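Local structure of adenosine kinase, putative (Trypanosoma brucei, 3OTX) at residues Arg248-Val253 with Arg261-Thr266; Thr272-Ala275 with Val280-Val283; His226-Phe231 with Glu243-Arg248. The protein probably phosphorylates adenosine to AMP at the expense of ATP, with magnesium as cofactor, a step of purine salvage. The protein carries 1 engineered substitution. All coordinates share one frame; numbering follows the deposited sequence.

Interaction 1 (Arg248-Val253 with Arg261-Thr266); sequences RAVSEV and RVVVFT. With AP5 (bis(adenosine)-5'-pentaphosphate), chain C.
With CG anti to the backbone N (chi1 161°) and the chain then bent at both chi2 and chi3, Arg261 folds its guanidinium back over the C-terminal end of helix 242-251, where Ala249 in the last turn and Val253 in the loop just beyond offer carbonyl oxygens. Its NH1 donates to both: to Ala249 O at 3.0 Å, met nearly along the C=O axis but tilted somewhat from the guanidinium plane, and to Val253 O at 3.1 Å, which lies close to that plane while NH1 stands above the plane of the Val253 carbonyl. Arg261 CG passes 3.6 Å from Val250 O, and Val253 CG1 packs against Arg261 NH1. One residue into the strand, Val263 drives CG2 between two helix side chains, 3.6 Å from Ala249 CB and equally far from Val250 CG2. At the far end of strand 262-267, Thr266 OG1 hydrogen-bonds O2A of the bound AP5 at 2.8 Å. Further bonds from Arg261 NE to Thr218 O and from NH2 to Pro254 O fix the guanidinium in this buried place. Near the partly negative C-terminal end of the helix, its charge is probably offset by these carbonyl oxygens.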
loop_
_atom_site.group_PDB
_atom_site.type_symbol
_atom_site.label_atom_id
_atom_site.label_comp_id
_atom_site.label_asym_id
_atom_site.label_seq_id
_atom_site.Cartn_x
_atom_site.Cartn_y
_atom_site.Cartn_z
ATOM N N ARG A 248 14.289 16.750 3.766
ATOM C CA ARG A 248 14.735 16.915 2.377
ATOM C C ARG A 248 13.658 16.460 1.352
ATOM O O ARG A 248 13.560 17.013 0.248
ATOM C CB ARG A 248 16.051 16.182 2.133
ATOM C CG ARG A 248 17.219 16.628 2.968
ATOM C CD ARG A 248 18.448 15.841 2.599
ATOM N NE ARG A 248 19.552 16.097 3.518
ATOM C CZ ARG A 248 20.801 15.693 3.329
ATOM N NH1 ARG A 248 21.122 15.009 2.235
ATOM N NH2 ARG A 248 21.733 15.981 4.227
ATOM N N ALA A 249 12.858 15.455 1.680
ATOM C CA ALA A 249 11.815 15.020 0.730
ATOM C C ALA A 249 10.740 16.082 0.641
ATOM O O ALA A 249 10.022 16.172 -0.355
ATOM C CB ALA A 249 11.212 13.689 1.184
ATOM N N VAL A 250 10.626 16.894 1.685
ATOM C CA VAL A 250 9.672 17.990 1.658
ATOM C C VAL A 250 10.145 19.086 0.703
ATOM O O VAL A 250 9.370 19.531 -0.152
ATOM C CB VAL A 250 9.376 18.553 3.072
ATOM C CG1 VAL A 250 8.666 19.911 2.990
ATOM C CG2 VAL A 250 8.549 17.534 3.871
ATOM N N SER A 251 11.412 19.486 0.826
ATOM C CA SER A 251 11.859 20.720 0.183
ATOM C C SER A 251 12.770 20.518 -1.033
ATOM O O SER A 251 13.029 21.472 -1.792
ATOM C CB SER A 251 12.550 21.597 1.208
ATOM O OG SER A 251 13.702 20.943 1.706
ATOM N N GLU A 252 13.283 19.307 -1.216
ATOM C CA GLU A 252 14.289 19.088 -2.229
ATOM C C GLU A 252 13.769 18.236 -3.375
ATOM O O GLU A 252 14.259 18.342 -4.487
ATOM C CB GLU A 252 15.566 18.518 -1.604
ATOM C CG GLU A 252 16.245 19.517 -0.647
ATOM C CD GLU A 252 17.539 19.025 -0.042
ATOM O OE1 GLU A 252 18.198 18.137 -0.620
ATOM O OE2 GLU A 252 17.962 19.602 0.991
ATOM N N VAL A 253 12.778 17.400 -3.102
ATOM C CA VAL A 253 12.168 16.579 -4.135
ATOM C C VAL A 253 11.154 17.440 -4.865
ATOM O O VAL A 253 10.310 18.077 -4.229
ATOM C CB VAL A 253 11.469 15.383 -3.500
ATOM C CG1 VAL A 253 10.516 14.684 -4.489
ATOM C CG2 VAL A 253 12.527 14.419 -2.991
ATOM N N ARG A 261 3.359 19.678 0.465
ATOM C CA ARG A 261 4.023 18.377 0.525
ATOM C C ARG A 261 4.154 17.901 1.977
ATOM O O ARG A 261 4.563 18.667 2.860
ATOM C CB ARG A 261 5.379 18.507 -0.217
ATOM C CG ARG A 261 6.447 17.472 0.043
ATOM C CD ARG A 261 6.152 16.057 -0.534
ATOM N NE ARG A 261 5.971 15.978 -2.007
ATOM C CZ ARG A 261 6.912 16.216 -2.930
ATOM N NH1 ARG A 261 8.128 16.632 -2.596
ATOM N NH2 ARG A 261 6.613 16.072 -4.222
ATOM N N VAL A 262 3.766 16.646 2.217
ATOM C CA VAL A 262 3.818 16.023 3.540
ATOM C C VAL A 262 4.626 14.738 3.372
ATOM O O VAL A 262 4.434 14.008 2.392
ATOM C CB VAL A 262 2.395 15.652 4.059
ATOM C CG1 VAL A 262 2.425 15.002 5.480
ATOM C CG2 VAL A 262 1.470 16.858 4.026
ATOM N N VAL A 263 5.494 14.431 4.330
ATOM C CA VAL A 263 6.228 13.183 4.293
ATOM C C VAL A 263 6.001 12.473 5.624
ATOM O O VAL A 263 6.118 13.087 6.691
ATOM C CB VAL A 263 7.724 13.426 4.008
ATOM C CG1 VAL A 263 8.509 12.139 3.945
ATOM C CG2 VAL A 263 7.920 14.194 2.660
ATOM N N VAL A 264 5.669 11.183 5.560
ATOM C CA VAL A 264 5.362 10.397 6.758
ATOM C C VAL A 264 6.186 9.119 6.694
ATOM O O VAL A 264 5.978 8.314 5.789
ATOM C CB VAL A 264 3.873 9.984 6.761
ATOM C CG1 VAL A 264 3.533 9.155 8.018
ATOM C CG2 VAL A 264 2.951 11.212 6.671
ATOM N N PHE A 265 7.096 8.915 7.642
ATOM C CA PHE A 265 7.934 7.708 7.678
ATOM C C PHE A 265 7.708 6.995 9.006
ATOM O O PHE A 265 8.014 7.540 10.082
ATOM C CB PHE A 265 9.437 8.043 7.574
ATOM C CG PHE A 265 9.869 8.604 6.257
ATOM C CD1 PHE A 265 9.279 8.179 5.068
ATOM C CD2 PHE A 265 10.923 9.535 6.212
ATOM C CE1 PHE A 265 9.719 8.682 3.836
ATOM C CE2 PHE A 265 11.368 10.041 4.985
ATOM C CZ PHE A 265 10.746 9.609 3.810
ATOM N N THR A 266 7.180 5.782 8.922
ATOM C CA THR A 266 6.930 4.974 10.102
ATOM C C THR A 266 8.200 4.236 10.512
ATOM O O THR A 266 9.087 3.967 9.681
ATOM C CB THR A 266 5.778 3.970 9.896
ATOM O OG1 THR A 266 6.112 3.079 8.820
ATOM C CG2 THR A 266 4.483 4.693 9.528
HETATM P PA AP5 C . 6.201 -0.362 10.388
HETATM O O1A AP5 C . 6.970 -1.582 10.885
HETATM O O2A AP5 C . 7.039 0.895 10.279
HETATM O O3A AP5 C . 5.522 -0.581 8.944
HETATM P PB AP5 C . 6.144 -1.387 7.693
HETATM O O1B AP5 C . 7.627 -1.565 7.799
HETATM O O2B AP5 C . 5.614 -0.731 6.465
HETATM O O3B AP5 C . 5.420 -2.786 7.932
HETATM P PG AP5 C . 5.715 -4.267 7.429
HETATM O O1G AP5 C . 5.099 -5.192 8.433
HETATM O O2G AP5 C . 7.181 -4.616 7.300
HETATM O O3G AP5 C . 4.877 -4.273 6.123
HETATM P PD AP5 C . 4.659 -5.436 5.021
HETATM O O1D AP5 C . 5.403 -6.724 5.327
HETATM O O2D AP5 C . 4.897 -4.766 3.697
HETATM O O3D AP5 C . 3.101 -5.770 5.249
HETATM P PE AP5 C . 1.857 -5.003 4.565
HETATM O O1E AP5 C . 2.139 -3.527 4.518
HETATM O O2E AP5 C . 0.564 -5.459 5.238
HETATM O O5F AP5 C . 4.915 -0.191 11.330
HETATM C C5F AP5 C . 3.900 0.762 11.015
HETATM C C4F AP5 C . 3.154 1.116 12.278
HETATM O O4F AP5 C . 2.664 -0.076 12.908
HETATM C C3F AP5 C . 4.011 1.754 13.368
HETATM O O3F AP5 C . 4.066 3.147 13.176
HETATM C C2F AP5 C . 3.338 1.320 14.637
HETATM O O2F AP5 C . 2.229 2.145 14.896
HETATM C C1F AP5 C . 2.804 -0.070 14.275
HETATM N N9A AP5 C . 3.738 -1.177 14.630
HETATM C C8A AP5 C . 4.485 -1.959 13.744
HETATM N N7A AP5 C . 5.182 -2.866 14.482
HETATM C C5A AP5 C . 4.883 -2.686 15.790
HETATM C C6A AP5 C . 5.256 -3.333 16.948
HETATM N N6A AP5 C . 6.006 -4.438 16.930
HETATM N N1A AP5 C . 4.742 -2.897 18.145
HETATM C C2A AP5 C . 3.843 -1.845 18.220
HETATM N N3A AP5 C . 3.469 -1.215 17.052
HETATM C C4A AP5 C . 3.955 -1.637 15.869
HETATM O O5J AP5 C . 1.881 -5.539 3.032
HETATM C C5J AP5 C . 1.699 -6.920 2.768
HETATM C C4J AP5 C . 0.982 -6.966 1.429
HETATM O O4J AP5 C . 1.874 -6.598 0.363
HETATM C C3J AP5 C . 0.522 -8.371 1.025
HETATM O O3J AP5 C . -0.890 -8.436 1.222
HETATM C C2J AP5 C . 0.941 -8.512 -0.448
HETATM O O2J AP5 C . -0.093 -9.012 -1.289
HETATM C C1J AP5 C . 1.287 -7.090 -0.814
HETATM N N9B AP5 C . 2.213 -6.983 -1.951
HETATM C C8B AP5 C . 3.462 -7.539 -2.008
HETATM N N7B AP5 C . 3.968 -7.249 -3.235
HETATM C C5B AP5 C . 3.047 -6.515 -3.936
HETATM C C6B AP5 C . 3.052 -5.953 -5.219
HETATM N N6B AP5 C . 4.044 -6.125 -6.107
HETATM N N1B AP5 C . 1.909 -5.302 -5.592
HETATM C C2B AP5 C . 0.832 -5.082 -4.764
HETATM N N3B AP5 C . 0.810 -5.674 -3.518
HETATM C C4B AP5 C . 1.931 -6.346 -3.116
#

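Interaction 2 (Thr272-Ala275 with Val280-Val283); sequences TVLA and VETV
Leu274, Val283 and Thr272 lose the most surface to this contact, and all three lie on one face of an antiparallel pair of strands. Thr272 stands opposite Val283 in a hydrogen-bonded pair: Thr272 N donates to Val283 O at 2.9 Å, and Val283 N returns a shorter bond of 2.7 Å to Thr272 O, in the carbonyl plane. The same Thr272 O also receives a CA-H...O contact from Thr282 CA. Leu274 faces Glu281 in the next hydrogen-bonded pair, and its bonds are the straighter ones, with Glu281 N reaching Leu274 O at 2.8 Å and an angle at the hydrogen of 177°. Having CG anti to the backbone N (chi1 175°), Leu274 carries CD2 to a loose 4.3 Å from Val283 CG2, a diagonal contact between the two pairs; the carboxylate of Glu281 lies near the same methyl but has its salt bridge with Arg318. The Thr272 hydroxyl likewise turns elsewhere, to His325 NE2. On the reverse face the non-hydrogen-bonded positions match Val273 with Thr282 and Ala275 with Val280. Here Val280 uses both branches, CG2 at 3.7 Å from Ala275 CB and CG1 at 3.9 Å from Val273 CG1. The two strands form a beta hairpin, in which segments 272-275 and 280-283 run at 150° to each other. Strand 279-283 is the last of the large sheet, and strand 270-276 continues inward to strand 262-267 through backbone bonds of Val273 with Phe265 and Ala275 with Val263. Helix 317-332 covers the face of Leu274 and Val283, helix 242-251 that of Val273 and Val280, and Thr272 touches the bound AP5.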
loop_
_atom_site.group_PDB
_atom_site.type_symbol
_atom_site.label_atom_id
_atom_site.label_comp_id
_atom_site.label_asym_id
_atom_site.label_seq_id
_atom_site.Cartn_x
_atom_site.Cartn_y
_atom_site.Cartn_z
ATOM N N THR A 272 6.784 7.817 14.630
ATOM C CA THR A 272 6.548 8.121 13.253
ATOM C C THR A 272 7.027 9.549 12.978
ATOM O O THR A 272 6.758 10.471 13.755
ATOM C CB THR A 272 5.060 7.981 12.903
ATOM O OG1 THR A 272 4.721 6.589 12.893
ATOM C CG2 THR A 272 4.755 8.555 11.512
ATOM N N VAL A 273 7.750 9.697 11.880
ATOM C CA VAL A 273 8.327 11.004 11.487
ATOM C C VAL A 273 7.330 11.695 10.540
ATOM O O VAL A 273 6.855 11.092 9.592
ATOM C CB VAL A 273 9.711 10.826 10.829
ATOM C CG1 VAL A 273 10.256 12.154 10.247
ATOM C CG2 VAL A 273 10.708 10.285 11.819
ATOM N N LEU A 274 6.959 12.913 10.875
ATOM C CA LEU A 274 5.951 13.665 10.137
ATOM C C LEU A 274 6.574 15.000 9.743
ATOM O O LEU A 274 6.935 15.785 10.609
ATOM C CB LEU A 274 4.718 13.910 11.020
ATOM C CG LEU A 274 3.572 14.790 10.504
ATOM C CD1 LEU A 274 2.938 14.238 9.213
ATOM C CD2 LEU A 274 2.463 15.002 11.552
ATOM N N ALA A 275 6.730 15.251 8.442
ATOM C CA ALA A 275 7.379 16.512 7.999
ATOM C C ALA A 275 6.533 17.254 7.004
ATOM O O ALA A 275 5.911 16.647 6.127
ATOM C CB ALA A 275 8.744 16.251 7.405
ATOM N N VAL A 280 9.564 19.431 11.130
ATOM C CA VAL A 280 9.514 17.997 11.323
ATOM C C VAL A 280 9.108 17.714 12.760
ATOM O O VAL A 280 9.663 18.313 13.685
ATOM C CB VAL A 280 10.889 17.362 11.052
ATOM C CG1 VAL A 280 10.823 15.857 11.249
ATOM C CG2 VAL A 280 11.358 17.687 9.638
ATOM N N GLU A 281 8.144 16.807 12.934
ATOM C CA GLU A 281 7.715 16.364 14.256
ATOM C C GLU A 281 7.789 14.844 14.313
ATOM O O GLU A 281 7.903 14.158 13.289
ATOM C CB GLU A 281 6.256 16.717 14.514
ATOM C CG GLU A 281 5.809 18.112 14.181
ATOM C CD GLU A 281 4.306 18.160 13.980
ATOM O OE1 GLU A 281 3.572 17.602 14.830
ATOM O OE2 GLU A 281 3.861 18.744 12.968
ATOM N N THR A 282 7.716 14.316 15.526
ATOM C CA THR A 282 7.594 12.880 15.701
ATOM C C THR A 282 6.298 12.592 16.442
ATOM O O THR A 282 5.889 13.339 17.337
ATOM C CB THR A 282 8.807 12.274 16.443
ATOM O OG1 THR A 282 9.043 12.993 17.646
ATOM C CG2 THR A 282 10.074 12.349 15.581
ATOM N N VAL A 283 5.647 11.508 16.031
ATOM C CA VAL A 283 4.415 11.065 16.644
ATOM C C VAL A 283 4.658 9.716 17.331
ATOM O O VAL A 283 4.882 8.706 16.649
ATOM C CB VAL A 283 3.323 10.884 15.574
ATOM C CG1 VAL A 283 1.994 10.529 16.203
ATOM C CG2 VAL A 283 3.198 12.140 14.704
#

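Interaction 3 (His226-Phe231 with Glu243-Arg248); sequences HEAKEF and EEIARR
Helices 225-235 and 242-251 come nearest at Ala228 and Ile245, whose CA atoms are 6.8 Å apart, and no hydrogen bond joins the two segments. Ile245 does nearly all the touching from its side. With CG1 beside the backbone N (chi1 -59°), its CG2 is anti to that N and comes within 3.5 Å of Ala228 O. Ala228 CB points toward the other helix and meets Ile245 CG2 more loosely, at 4.3 Å. The other branch runs alongside the same helix: Ile245 CD1 is 3.7 Å from Ala228 O and 4.1 Å from Lys229 CA, and looser against Lys229 CG. Both methyls reach Ala228 O from the same side. Both helices lie on the same side of the central sheet of the ribokinase-like (PfkB) fold, where Phe265 of strand 262-267 touches Ala228, Ile245 and Ala246. Helix 225-235 follows directly on strand 220-224, whose last residue, the ADP-binding Asn224, accepts a hydrogen bond from Glu227 N at its OD1. Within helix 242-251, Glu244 makes a network of salt bridges with two arginines: Arg247 NH1 to Glu244 OE1 at 3.1 Å, and Arg248 NE to the anti lone pair of Glu244 OE2 at 2.8 Å and 177°. Each oxygen lies in the plane of the guanidinium it binds, and Arg248 also makes a cation-pi contact with Trp237.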
loop_
_atom_site.group_PDB
_atom_site.type_symbol
_atom_site.label_atom_id
_atom_site.label_comp_id
_atom_site.label_asym_id
_atom_site.label_seq_id
_atom_site.Cartn_x
_atom_site.Cartn_y
_atom_site.Cartn_z
ATOM N N HIS A 226 13.062 1.755 6.351
ATOM C CA HIS A 226 13.938 1.152 5.372
ATOM C C HIS A 226 13.823 1.819 3.996
ATOM O O HIS A 226 14.843 2.120 3.358
ATOM C CB HIS A 226 13.629 -0.331 5.290
ATOM C CG HIS A 226 14.650 -1.125 4.552
ATOM N ND1 HIS A 226 14.895 -2.450 4.837
ATOM C CD2 HIS A 226 15.502 -0.792 3.549
ATOM C CE1 HIS A 226 15.845 -2.902 4.038
ATOM N NE2 HIS A 226 16.238 -1.916 3.253
ATOM N N GLU A 227 12.583 2.040 3.561
ATOM C CA GLU A 227 12.296 2.683 2.292
ATOM C C GLU A 227 12.799 4.114 2.326
ATOM O O GLU A 227 13.276 4.607 1.306
ATOM C CB GLU A 227 10.799 2.652 2.042
ATOM C CG GLU A 227 10.265 1.249 1.734
ATOM C CD GLU A 227 8.784 1.121 2.072
ATOM O OE1 GLU A 227 8.105 2.151 2.336
ATOM O OE2 GLU A 227 8.280 -0.018 2.097
ATOM N N ALA A 228 12.700 4.784 3.471
ATOM C CA ALA A 228 13.222 6.146 3.566
ATOM C C ALA A 228 14.734 6.164 3.331
ATOM O O ALA A 228 15.259 7.023 2.594
ATOM C CB ALA A 228 12.859 6.804 4.937
ATOM N N LYS A 229 15.448 5.215 3.944
ATOM C CA LYS A 229 16.889 5.125 3.699
ATOM C C LYS A 229 17.197 4.787 2.235
ATOM O O LYS A 229 18.184 5.290 1.688
ATOM C CB LYS A 229 17.553 4.120 4.634
ATOM C CG LYS A 229 17.419 4.505 6.087
ATOM C CD LYS A 229 18.013 3.422 6.995
ATOM C CE LYS A 229 17.988 3.870 8.433
ATOM N NZ LYS A 229 18.275 2.784 9.374
ATOM N N GLU A 230 16.366 3.950 1.619
ATOM C CA GLU A 230 16.584 3.595 0.214
ATOM C C GLU A 230 16.338 4.805 -0.685
ATOM O O GLU A 230 17.045 4.982 -1.678
ATOM C CB GLU A 230 15.738 2.404 -0.210
ATOM C CG GLU A 230 16.235 1.722 -1.477
ATOM C CD GLU A 230 17.562 1.015 -1.264
ATOM O OE1 GLU A 230 17.636 0.128 -0.376
ATOM O OE2 GLU A 230 18.518 1.352 -1.983
ATOM N N PHE A 231 15.340 5.613 -0.324
ATOM C CA PHE A 231 15.024 6.874 -1.015
ATOM C C PHE A 231 16.198 7.843 -0.921
ATOM O O PHE A 231 16.594 8.442 -1.929
ATOM C CB PHE A 231 13.753 7.495 -0.419
ATOM C CG PHE A 231 13.177 8.616 -1.251
ATOM C CD1 PHE A 231 12.227 8.355 -2.226
ATOM C CD2 PHE A 231 13.628 9.929 -1.072
ATOM C CE1 PHE A 231 11.689 9.391 -3.008
ATOM C CE2 PHE A 231 13.096 10.971 -1.845
ATOM C CZ PHE A 231 12.129 10.700 -2.810
ATOM N N GLU A 243 14.577 11.734 10.135
ATOM C CA GLU A 243 14.071 13.099 10.223
ATOM C C GLU A 243 14.660 13.950 9.093
ATOM O O GLU A 243 13.930 14.682 8.441
ATOM C CB GLU A 243 14.362 13.726 11.588
ATOM C CG GLU A 243 13.427 13.174 12.660
ATOM C CD GLU A 243 13.563 13.909 13.985
ATOM O OE1 GLU A 243 13.829 15.132 13.988
ATOM O OE2 GLU A 243 13.399 13.249 15.028
ATOM N N GLU A 244 15.957 13.825 8.854
ATOM C CA GLU A 244 16.625 14.628 7.805
ATOM C C GLU A 244 16.139 14.210 6.415
ATOM O O GLU A 244 15.879 15.050 5.564
ATOM C CB GLU A 244 18.160 14.527 7.929
ATOM C CG GLU A 244 18.952 15.291 6.868
ATOM C CD GLU A 244 18.690 16.796 6.892
ATOM O OE1 GLU A 244 18.168 17.315 7.904
ATOM O OE2 GLU A 244 18.989 17.442 5.871
ATOM N N ILE A 245 15.978 12.906 6.199
ATOM C CA ILE A 245 15.439 12.419 4.921
ATOM C C ILE A 245 14.055 13.004 4.667
ATOM O O ILE A 245 13.760 13.463 3.553
ATOM C CB ILE A 245 15.451 10.868 4.856
ATOM C CG1 ILE A 245 16.891 10.362 5.018
ATOM C CG2 ILE A 245 14.874 10.357 3.528
ATOM C CD1 ILE A 245 17.005 8.852 5.315
ATOM N N ALA A 246 13.203 12.998 5.689
ATOM C CA ALA A 246 11.871 13.599 5.584
ATOM C C ALA A 246 11.924 15.109 5.261
ATOM O O ALA A 246 11.211 15.567 4.360
ATOM C CB ALA A 246 11.025 13.315 6.841
ATOM N N ARG A 247 12.779 15.856 5.971
ATOM C CA ARG A 247 12.984 17.286 5.726
ATOM C C ARG A 247 13.324 17.512 4.260
ATOM O O ARG A 247 12.727 18.370 3.586
ATOM C CB ARG A 247 14.140 17.774 6.622
ATOM C CG ARG A 247 14.399 19.266 6.659
ATOM C CD ARG A 247 15.370 19.568 7.819
ATOM N NE ARG A 247 14.691 19.510 9.116
ATOM C CZ ARG A 247 14.969 18.671 10.118
ATOM N NH1 ARG A 247 15.954 17.774 10.041
ATOM N NH2 ARG A 247 14.251 18.747 11.229
ATOM N N ARG A 248 14.289 16.750 3.766
ATOM C CA ARG A 248 14.735 16.915 2.377
ATOM C C ARG A 248 13.658 16.460 1.352
ATOM O O ARG A 248 13.560 17.013 0.248
ATOM C CB ARG A 248 16.051 16.182 2.133
ATOM C CG ARG A 248 17.219 16.628 2.968
ATOM C CD ARG A 248 18.448 15.841 2.599
ATOM N NE ARG A 248 19.552 16.097 3.518
ATOM C CZ ARG A 248 20.801 15.693 3.329
ATOM N NH1 ARG A 248 21.122 15.009 2.235
ATOM N NH2 ARG A 248 21.733 15.981 4.227
#

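In the fold
Along the chain interaction 3 closes first, interaction 1 follows and interaction 2 comes last, all on the same side of the molecular centre, 8 to 12 Å apart between centres. Interactions 1 and 3 share Arg248 and helix 242-251, one binding that helix to strand 262-267 and the other to helix 225-235; Phe265 also links them. Interactions 1 and 2 meet inside the large sheet, where strands 262-267 and 270-276 are neighbours. Interactions 2 and 3 touch where Ala246 CB of helix 242-251 packs on Val273 and Ala275. Together they lie at one edge of the large sheet and on the helices packed over one of its faces, and Thr266 and Thr272 reach the AP5 pocket from there.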